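Glycosyl hydrolase (Rhizobium leguminosarum bv. trifolii, PDB 5NDX) probably hydrolyses O-glycosidic bonds as a bacterial iduronidase of glycoside hydrolase family 39. Local coordinates at residues Leu538-Tyr543 with Val600-Cys605. The protein carries 2 engineered substitutions. Sequence-based numbering, arbitrary orientation.
Sequences LVVERY and VRYAVC
L538 and Y602 bury the most surface here, each giving up about 55 Å² as two strands from different sheets face one another. The leucine lies between two partners on the other strand. Its CD1 reaches V604 CG2 at 4.1 Å, while its CD2 passes alongside Y602 CB at a looser 4.4 Å. With CG of L538 anti to the backbone nitrogen (chi1 176°), the fork at CG sends CD1 to the valine and CD2 to the tyrosine. Two residues on, V540 meets the CD2-CE2 side of the same tyrosine's ring: V540 CG1 sits 4.0 Å from Y602 CE2, and V540 CG2 approaches CD2 of that ring at 4.2 Å. The valine comes in obliquely to the ring, whereas V600 CG2, from two residues before the tyrosine, lies over one face near the rim. Y602 thus spans the interface, its CB beside L538 and its ring beside V540, and its OH is hydrogen-bonded to H593, which also sets its ring at about 90° to the tyrosine's. Side chains meet across the contact through apolar groups, without hydrogen bonds between the segments; the backbone bonds run instead within each sheet, from V539 and E541 to strand 549-557 and from R601 to strand 566-572. The axes of the two short strand segments approach to 9.1 Å, their directions 140° apart, and L538, V540, Y602 and V604 all point toward the opposite strand. Such face-to-face packing of a three-stranded on a four-stranded antiparallel sheet is characteristic of a fibronectin type III-like beta sandwich, here the C-terminal domain, away from the ligand pocket.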
loop_
_atom_site.group_PDB
_atom_site.type_symbol
_atom_site.label_atom_id
_atom_site.label_comp_id
_atom_site.label_asym_id
_atom_site.label_seq_id
_atom_site.Cartn_x
_atom_site.Cartn_y
_atom_site.Cartn_z
ATOM N N LEU A 538 -8.682 -20.536 1.892
ATOM C CA LEU A 538 -7.490 -20.634 2.711
ATOM C C LEU A 538 -6.392 -21.359 1.978
ATOM O O LEU A 538 -6.608 -22.496 1.628
ATOM C CB LEU A 538 -7.761 -21.403 3.984
ATOM C CG LEU A 538 -6.562 -21.663 4.908
ATOM C CD1 LEU A 538 -5.937 -20.355 5.360
ATOM C CD2 LEU A 538 -6.998 -22.445 6.126
ATOM N N VAL A 539 -5.227 -20.717 1.795
ATOM C CA VAL A 539 -3.993 -21.288 1.194
ATOM C C VAL A 539 -2.905 -21.353 2.299
ATOM O O VAL A 539 -2.746 -20.390 3.076
ATOM C CB VAL A 539 -3.500 -20.373 0.021
ATOM C CG1 VAL A 539 -2.227 -20.898 -0.669
ATOM C CG2 VAL A 539 -4.584 -20.195 -1.036
ATOM N N VAL A 540 -2.167 -22.461 2.381
ATOM C CA VAL A 540 -1.136 -22.681 3.381
ATOM C C VAL A 540 0.136 -23.015 2.649
ATOM O O VAL A 540 0.129 -23.872 1.775
ATOM C CB VAL A 540 -1.455 -23.840 4.312
ATOM C CG1 VAL A 540 -0.343 -23.995 5.355
ATOM C CG2 VAL A 540 -2.797 -23.608 4.978
ATOM N N GLU A 541 1.227 -22.316 2.938
ATOM C CA GLU A 541 2.504 -22.644 2.324
ATOM C C GLU A 541 3.612 -22.707 3.311
ATOM O O GLU A 541 3.673 -21.893 4.253
ATOM C CB GLU A 541 2.900 -21.603 1.339
ATOM C CG GLU A 541 2.007 -21.592 0.153
ATOM C CD GLU A 541 2.337 -20.434 -0.702
ATOM O OE1 GLU A 541 3.540 -20.134 -0.806
ATOM O OE2 GLU A 541 1.396 -19.815 -1.238
ATOM N N ARG A 542 4.569 -23.574 2.980
ATOM C CA ARG A 542 5.736 -23.844 3.791
ATOM C C ARG A 542 6.866 -22.842 3.565
ATOM O O ARG A 542 7.226 -22.532 2.453
ATOM C CB ARG A 542 6.233 -25.258 3.488
ATOM C CG ARG A 542 7.535 -25.636 4.173
ATOM C CD ARG A 542 7.624 -27.164 4.311
ATOM N NE ARG A 542 8.855 -27.555 4.980
ATOM C CZ ARG A 542 10.050 -27.624 4.389
ATOM N NH1 ARG A 542 10.223 -27.322 3.109
ATOM N NH2 ARG A 542 11.104 -27.981 5.116
ATOM N N TYR A 543 7.439 -22.344 4.655
ATOM C CA TYR A 543 8.659 -21.554 4.596
ATOM C C TYR A 543 9.581 -22.030 5.675
ATOM O O TYR A 543 9.144 -22.701 6.611
ATOM C CB TYR A 543 8.349 -20.048 4.828
ATOM C CG TYR A 543 7.650 -19.446 3.664
ATOM C CD1 TYR A 543 8.359 -18.875 2.620
ATOM C CD2 TYR A 543 6.287 -19.490 3.570
ATOM C CE1 TYR A 543 7.707 -18.339 1.518
ATOM C CE2 TYR A 543 5.616 -18.955 2.459
ATOM C CZ TYR A 543 6.331 -18.359 1.463
ATOM O OH TYR A 543 5.659 -17.839 0.412
ATOM N N VAL A 600 -0.545 -31.154 11.230
ATOM C CA VAL A 600 -1.193 -29.868 11.574
ATOM C C VAL A 600 -2.408 -29.649 10.662
ATOM O O VAL A 600 -2.327 -29.811 9.464
ATOM C CB VAL A 600 -0.230 -28.656 11.472
ATOM C CG1 VAL A 600 0.311 -28.469 10.057
ATOM C CG2 VAL A 600 -0.907 -27.376 11.969
ATOM N N ARG A 601 -3.529 -29.296 11.254
ATOM C CA ARG A 601 -4.642 -28.742 10.501
ATOM C C ARG A 601 -4.933 -27.306 11.008
ATOM O O ARG A 601 -5.052 -27.079 12.225
ATOM C CB ARG A 601 -5.867 -29.650 10.655
ATOM C CG ARG A 601 -6.974 -29.375 9.659
ATOM C CD ARG A 601 -8.026 -30.498 9.593
ATOM N NE ARG A 601 -8.957 -30.251 8.476
ATOM C CZ ARG A 601 -8.734 -30.543 7.182
ATOM N NH1 ARG A 601 -7.614 -31.151 6.786
ATOM N NH2 ARG A 601 -9.654 -30.247 6.259
ATOM N N TYR A 602 -5.073 -26.373 10.061
ATOM C CA TYR A 602 -5.351 -24.957 10.315
ATOM C C TYR A 602 -6.834 -24.681 10.150
ATOM O O TYR A 602 -7.483 -25.333 9.364
ATOM C CB TYR A 602 -4.529 -24.082 9.363
ATOM C CG TYR A 602 -3.066 -24.049 9.726
ATOM C CD1 TYR A 602 -2.624 -23.359 10.864
ATOM C CD2 TYR A 602 -2.126 -24.718 8.957
ATOM C CE1 TYR A 602 -1.283 -23.327 11.216
ATOM C CE2 TYR A 602 -0.772 -24.683 9.283
ATOM C CZ TYR A 602 -0.370 -24.004 10.419
ATOM O OH TYR A 602 0.937 -24.008 10.737
ATOM N N ALA A 603 -7.363 -23.770 10.952
ATOM C CA ALA A 603 -8.716 -23.219 10.792
ATOM C C ALA A 603 -8.652 -21.681 10.999
ATOM O O ALA A 603 -7.853 -21.208 11.812
ATOM C CB ALA A 603 -9.677 -23.834 11.800
ATOM N N VAL A 604 -9.422 -20.925 10.215
ATOM C CA VAL A 604 -9.537 -19.489 10.377
ATOM C C VAL A 604 -11.004 -19.147 10.647
ATOM O O VAL A 604 -11.870 -19.630 9.913
ATOM C CB VAL A 604 -8.987 -18.753 9.138
ATOM C CG1 VAL A 604 -9.105 -17.262 9.333
ATOM C CG2 VAL A 604 -7.523 -19.091 8.935
ATOM N N CYS A 605 -11.268 -18.373 11.715
ATOM C CA CYS A 605 -12.596 -17.901 12.103
ATOM C C CYS A 605 -12.651 -16.395 11.949
ATOM O O CYS A 605 -11.667 -15.725 12.218
ATOM C CB CYS A 605 -12.877 -18.263 13.576
ATOM S SG CYS A 605 -12.611 -20.062 13.853
#